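Local coordinates for RagA protein (PDB 6SLN) that probably imports peptides across the bacterial outer membrane as a TonB-dependent receptor that works with a partner lipoprotein, at residues Pro477-Glu491 / Gly534-Leu548. Sequence-based numbering, arbitrary orientation.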
loop_
_atom_site.group_PDB
_atom_site.type_symbol
_atom_site.label_atom_id
_atom_site.label_comp_id
_atom_site.label_asym_id
_atom_site.label_seq_id
_atom_site.Cartn_x
_atom_site.Cartn_y
_atom_site.Cartn_z
ATOM N N PRO A 477 -2.572 14.635 -14.510
ATOM C CA PRO A 477 -3.292 15.907 -14.393
ATOM C C PRO A 477 -3.190 16.712 -15.681
ATOM O O PRO A 477 -2.357 16.446 -16.547
ATOM C CB PRO A 477 -2.583 16.622 -13.236
ATOM C CG PRO A 477 -1.220 16.052 -13.251
ATOM C CD PRO A 477 -1.359 14.604 -13.688
ATOM N N ASN A 478 -4.085 17.691 -15.807
ATOM C CA ASN A 478 -4.034 18.706 -16.857
ATOM C C ASN A 478 -4.225 18.134 -18.246
ATOM O O ASN A 478 -3.933 18.804 -19.231
ATOM C CB ASN A 478 -2.729 19.491 -16.796
ATOM C CG ASN A 478 -2.540 20.113 -15.472
ATOM O OD1 ASN A 478 -3.333 20.966 -15.077
ATOM N ND2 ASN A 478 -1.529 19.660 -14.729
ATOM N N ASN A 479 -4.700 16.909 -18.340
ATOM C CA ASN A 479 -5.138 16.367 -19.600
ATOM C C ASN A 479 -6.363 17.165 -20.040
ATOM O O ASN A 479 -7.400 17.112 -19.357
ATOM C CB ASN A 479 -5.437 14.880 -19.432
ATOM C CG ASN A 479 -6.036 14.237 -20.684
ATOM O OD1 ASN A 479 -6.194 14.879 -21.727
ATOM N ND2 ASN A 479 -6.382 12.963 -20.576
ATOM N N PRO A 480 -6.282 17.944 -21.127
ATOM C CA PRO A 480 -7.460 18.712 -21.583
ATOM C C PRO A 480 -8.624 17.839 -22.012
ATOM O O PRO A 480 -9.756 18.333 -22.089
ATOM C CB PRO A 480 -6.922 19.516 -22.772
ATOM C CG PRO A 480 -5.793 18.648 -23.327
ATOM C CD PRO A 480 -5.156 18.022 -22.073
ATOM N N TYR A 481 -8.374 16.567 -22.322
ATOM C CA TYR A 481 -9.394 15.645 -22.811
ATOM C C TYR A 481 -9.882 14.697 -21.720
ATOM O O TYR A 481 -10.410 13.627 -22.024
ATOM C CB TYR A 481 -8.855 14.865 -24.018
ATOM C CG TYR A 481 -8.098 15.748 -25.016
ATOM C CD1 TYR A 481 -8.681 16.903 -25.530
ATOM C CD2 TYR A 481 -6.808 15.415 -25.453
ATOM C CE1 TYR A 481 -8.012 17.699 -26.415
ATOM C CE2 TYR A 481 -6.125 16.214 -26.354
ATOM C CZ TYR A 481 -6.731 17.368 -26.826
ATOM O OH TYR A 481 -6.080 18.216 -27.726
ATOM N N ASP A 482 -9.695 15.068 -20.462
ATOM C CA ASP A 482 -10.162 14.328 -19.303
ATOM C C ASP A 482 -11.363 15.062 -18.735
ATOM O O ASP A 482 -11.589 16.232 -19.043
ATOM C CB ASP A 482 -9.054 14.202 -18.244
ATOM C CG ASP A 482 -9.132 12.896 -17.436
ATOM O OD1 ASP A 482 -10.258 12.473 -17.085
ATOM O OD2 ASP A 482 -8.058 12.308 -17.138
ATOM N N SER A 483 -12.156 14.355 -17.923
ATOM C CA SER A 483 -13.313 14.991 -17.297
ATOM C C SER A 483 -12.901 15.974 -16.207
ATOM O O SER A 483 -13.724 16.789 -15.774
ATOM C CB SER A 483 -14.254 13.933 -16.709
ATOM O OG SER A 483 -13.556 13.054 -15.836
ATOM N N THR A 484 -11.657 15.894 -15.749
ATOM C CA THR A 484 -11.163 16.721 -14.664
ATOM C C THR A 484 -9.669 16.906 -14.875
ATOM O O THR A 484 -9.007 16.024 -15.441
ATOM C CB THR A 484 -11.442 16.085 -13.291
ATOM O OG1 THR A 484 -11.104 17.002 -12.250
ATOM C CG2 THR A 484 -10.612 14.841 -13.103
ATOM N N PRO A 485 -9.118 18.055 -14.479
ATOM C CA PRO A 485 -7.665 18.245 -14.587
ATOM C C PRO A 485 -6.901 17.670 -13.414
ATOM O O PRO A 485 -5.666 17.602 -13.472
ATOM C CB PRO A 485 -7.519 19.765 -14.640
ATOM C CG PRO A 485 -8.673 20.263 -13.832
ATOM C CD PRO A 485 -9.810 19.279 -14.042
ATOM N N LEU A 486 -7.595 17.258 -12.358
ATOM C CA LEU A 486 -6.929 16.690 -11.197
ATOM C C LEU A 486 -6.438 15.296 -11.552
ATOM O O LEU A 486 -7.152 14.526 -12.192
ATOM C CB LEU A 486 -7.886 16.658 -10.007
ATOM C CG LEU A 486 -8.349 18.088 -9.698
ATOM C CD1 LEU A 486 -9.256 18.181 -8.462
ATOM C CD2 LEU A 486 -7.124 18.983 -9.579
ATOM N N GLY A 487 -5.220 14.988 -11.180
ATOM C CA GLY A 487 -4.661 13.695 -11.497
ATOM C C GLY A 487 -4.851 12.694 -10.358
ATOM O O GLY A 487 -5.220 13.035 -9.230
ATOM N N GLU A 488 -4.594 11.428 -10.677
ATOM C CA GLU A 488 -4.788 10.338 -9.739
ATOM C C GLU A 488 -3.629 9.359 -9.871
ATOM O O GLU A 488 -2.947 9.281 -10.896
ATOM C CB GLU A 488 -6.146 9.624 -9.966
ATOM C CG GLU A 488 -7.288 10.584 -10.373
ATOM C CD GLU A 488 -8.696 9.984 -10.245
ATOM O OE1 GLU A 488 -8.830 8.746 -10.121
ATOM O OE2 GLU A 488 -9.679 10.762 -10.277
ATOM N N ARG A 489 -3.432 8.577 -8.828
ATOM C CA ARG A 489 -2.341 7.625 -8.844
ATOM C C ARG A 489 -2.732 6.479 -7.934
ATOM O O ARG A 489 -3.374 6.702 -6.904
ATOM C CB ARG A 489 -1.051 8.282 -8.369
ATOM C CG ARG A 489 0.114 7.334 -8.309
ATOM C CD ARG A 489 1.384 8.056 -7.949
ATOM N NE ARG A 489 2.559 7.225 -8.171
ATOM C CZ ARG A 489 3.805 7.668 -8.039
ATOM N NH1 ARG A 489 4.019 8.934 -7.687
ATOM N NH2 ARG A 489 4.830 6.848 -8.245
ATOM N N ARG A 490 -2.365 5.257 -8.323
ATOM C CA ARG A 490 -2.657 4.068 -7.529
ATOM C C ARG A 490 -1.410 3.203 -7.497
ATOM O O ARG A 490 -0.757 3.005 -8.526
ATOM C CB ARG A 490 -3.868 3.282 -8.090
ATOM C CG ARG A 490 -4.021 1.835 -7.576
ATOM C CD ARG A 490 -5.493 1.400 -7.446
ATOM N NE ARG A 490 -6.294 1.712 -8.624
ATOM C CZ ARG A 490 -6.109 1.182 -9.837
ATOM N NH1 ARG A 490 -5.141 0.296 -10.054
ATOM N NH2 ARG A 490 -6.890 1.550 -10.853
ATOM N N GLU A 491 -1.057 2.729 -6.311
ATOM C CA GLU A 491 0.105 1.876 -6.130
ATOM C C GLU A 491 -0.307 0.593 -5.421
ATOM O O GLU A 491 -1.095 0.614 -4.459
ATOM C CB GLU A 491 1.193 2.588 -5.322
ATOM C CG GLU A 491 1.611 3.881 -5.915
ATOM C CD GLU A 491 2.684 3.703 -6.954
ATOM O OE1 GLU A 491 3.376 2.669 -6.923
ATOM O OE2 GLU A 491 2.840 4.612 -7.797
ATOM N N GLY A 534 -3.177 -2.013 -1.756
ATOM C CA GLY A 534 -3.143 -0.979 -2.750
ATOM C C GLY A 534 -3.628 0.301 -2.135
ATOM O O GLY A 534 -4.583 0.289 -1.360
ATOM N N ALA A 535 -2.969 1.404 -2.450
ATOM C CA ALA A 535 -3.441 2.721 -2.065
ATOM C C ALA A 535 -3.541 3.595 -3.301
ATOM O O ALA A 535 -2.874 3.360 -4.318
ATOM C CB ALA A 535 -2.507 3.396 -1.059
ATOM N N SER A 536 -4.348 4.641 -3.177
ATOM C CA SER A 536 -4.586 5.522 -4.295
ATOM C C SER A 536 -4.906 6.915 -3.773
ATOM O O SER A 536 -5.423 7.091 -2.669
ATOM C CB SER A 536 -5.699 4.981 -5.204
ATOM O OG SER A 536 -6.932 5.614 -4.921
ATOM N N SER A 537 -4.558 7.900 -4.583
ATOM C CA SER A 537 -4.651 9.288 -4.194
ATOM C C SER A 537 -5.168 10.010 -5.407
ATOM O O SER A 537 -4.975 9.558 -6.544
ATOM C CB SER A 537 -3.284 9.841 -3.772
ATOM O OG SER A 537 -2.928 9.445 -2.459
ATOM N N LYS A 538 -5.828 11.131 -5.180
ATOM C CA LYS A 538 -6.217 11.905 -6.342
ATOM C C LYS A 538 -6.202 13.392 -6.022
ATOM O O LYS A 538 -5.977 13.815 -4.882
ATOM C CB LYS A 538 -7.580 11.444 -6.875
ATOM C CG LYS A 538 -8.653 11.293 -5.850
ATOM C CD LYS A 538 -9.898 10.771 -6.499
ATOM C CE LYS A 538 -10.983 10.583 -5.444
ATOM N NZ LYS A 538 -12.137 9.749 -5.897
ATOM N N GLY A 539 -6.432 14.180 -7.071
ATOM C CA GLY A 539 -6.472 15.614 -6.952
ATOM C C GLY A 539 -5.135 16.287 -7.089
ATOM O O GLY A 539 -5.005 17.445 -6.668
ATOM N N PHE A 540 -4.133 15.586 -7.633
ATOM C CA PHE A 540 -2.860 16.203 -7.979
ATOM C C PHE A 540 -3.081 17.291 -9.018
ATOM O O PHE A 540 -3.913 17.149 -9.916
ATOM C CB PHE A 540 -1.900 15.148 -8.535
ATOM C CG PHE A 540 -1.728 13.943 -7.646
ATOM C CD1 PHE A 540 -1.095 14.059 -6.415
ATOM C CD2 PHE A 540 -2.216 12.695 -8.029
ATOM C CE1 PHE A 540 -0.932 12.955 -5.588
ATOM C CE2 PHE A 540 -2.056 11.582 -7.206
ATOM C CZ PHE A 540 -1.410 11.718 -5.982
ATOM N N GLU A 541 -2.346 18.393 -8.900
ATOM C CA GLU A 541 -2.436 19.461 -9.893
ATOM C C GLU A 541 -1.153 19.613 -10.678
ATOM O O GLU A 541 -1.029 20.545 -11.481
ATOM C CB GLU A 541 -2.827 20.788 -9.246
ATOM C CG GLU A 541 -4.302 20.867 -8.972
ATOM C CD GLU A 541 -4.694 21.891 -7.930
ATOM O OE1 GLU A 541 -5.725 21.681 -7.253
ATOM O OE2 GLU A 541 -3.997 22.917 -7.799
ATOM N N SER A 542 -0.209 18.694 -10.510
ATOM C CA SER A 542 1.036 18.830 -11.247
ATOM C C SER A 542 1.721 17.478 -11.395
ATOM O O SER A 542 1.786 16.678 -10.451
ATOM C CB SER A 542 1.982 19.826 -10.570
ATOM O OG SER A 542 3.347 19.541 -10.854
ATOM N N ASP A 543 2.241 17.277 -12.605
ATOM C CA ASP A 543 3.057 16.141 -13.027
ATOM C C ASP A 543 4.161 15.778 -12.039
ATOM O O ASP A 543 4.488 14.596 -11.872
ATOM C CB ASP A 543 3.687 16.514 -14.372
ATOM C CG ASP A 543 3.907 15.342 -15.247
ATOM O OD1 ASP A 543 4.017 14.217 -14.706
ATOM O OD2 ASP A 543 3.964 15.548 -16.476
ATOM N N LYS A 544 4.803 16.786 -11.443
ATOM C CA LYS A 544 6.022 16.634 -10.657
ATOM C C LYS A 544 5.753 16.378 -9.192
ATOM O O LYS A 544 6.691 16.057 -8.461
ATOM C CB LYS A 544 6.900 17.894 -10.781
ATOM C CG LYS A 544 7.885 17.878 -11.967
ATOM C CD LYS A 544 7.380 18.646 -13.167
ATOM C CE LYS A 544 7.141 20.121 -12.829
ATOM N NZ LYS A 544 6.151 20.783 -13.739
ATOM N N LEU A 545 4.507 16.531 -8.751
ATOM C CA LEU A 545 4.118 16.389 -7.350
ATOM C C LEU A 545 3.001 15.338 -7.261
ATOM O O LEU A 545 1.819 15.657 -7.054
ATOM C CB LEU A 545 3.696 17.734 -6.793
ATOM C CG LEU A 545 4.619 18.900 -7.162
ATOM C CD1 LEU A 545 3.895 20.239 -7.070
ATOM C CD2 LEU A 545 5.875 18.921 -6.289
ATOM N N MET A 546 3.384 14.067 -7.414
ATOM C CA MET A 546 2.416 12.984 -7.529
ATOM C C MET A 546 2.727 11.820 -6.574
ATOM O O MET A 546 2.371 10.669 -6.852
ATOM C CB MET A 546 2.336 12.496 -8.979
ATOM C CG MET A 546 1.614 13.448 -9.895
ATOM S SD MET A 546 1.176 12.702 -11.464
ATOM C CE MET A 546 -0.259 11.761 -10.966
ATOM N N LEU A 547 3.381 12.089 -5.446
ATOM C CA LEU A 547 3.465 11.076 -4.401
ATOM C C LEU A 547 2.082 10.858 -3.778
ATOM O O LEU A 547 1.285 11.795 -3.644
ATOM C CB LEU A 547 4.471 11.491 -3.325
ATOM C CG LEU A 547 5.949 11.658 -3.715
ATOM C CD1 LEU A 547 6.794 11.982 -2.497
ATOM C CD2 LEU A 547 6.489 10.431 -4.435
ATOM N N LEU A 548 1.793 9.610 -3.401
ATOM C CA LEU A 548 0.496 9.318 -2.808
ATOM C C LEU A 548 0.225 10.239 -1.626
ATOM O O LEU A 548 -0.904 10.699 -1.434
ATOM C CB LEU A 548 0.426 7.847 -2.379
ATOM C CG LEU A 548 0.352 6.845 -3.541
ATOM C CD1 LEU A 548 0.313 5.408 -3.085
ATOM C CD2 LEU A 548 -0.835 7.159 -4.446
#
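Arg489 and Ser537 form a hydrogen-bonded antiparallel pair, each backbone N donating to the other's O. Glu491 and Ala535, the next hydrogen-bonded pair, repeat this, with Glu491 N 2.8 Å from Ala535 O. Between Gly487 and Glu488 the register shifts by one, since Gly539 and Phe540 both face Gly487. Gly487 N donates to Phe540 O at 2.8 Å. Gly487 O accepts from Phe540 N at 3.2 Å and, weakly and bent, from Gly539 N. Gly539, at phi 87°, fits this G1 beta bulge.

The Arg489 chain is extended, with CG anti to the backbone N (chi1 178°). Its CB meets Phe540 CE2 at 3.6 Å, and NH1, at the far end, donates to Met546 O, which lies in the guanidinium plane, while the donor stands 56° above the carbonyl plane. NE forms a salt bridge with Glu491 OE2 at 2.7 Å. NH1 also pairs with an acidic side chain of another protein's chain. Glu491 OE1 also forms a salt bridge with Arg470, and OE2 a hydrogen bond with Ser472, so this buried carboxylate has several partners.

Ser537 OG donates to Leu548 O at 2.6 Å. Glu488 and Lys538 run side by side, but Glu488 pairs with Arg475 and Lys538 with an acidic residue of another protein's chain. Met546 CA lies over one face of Phe540. Asn478 ND2 bonds only weakly to Glu541 O.

The ladder is one end of a long antiparallel hairpin in a TonB-dependent receptor beta-barrel, marked by a G1 beta bulge.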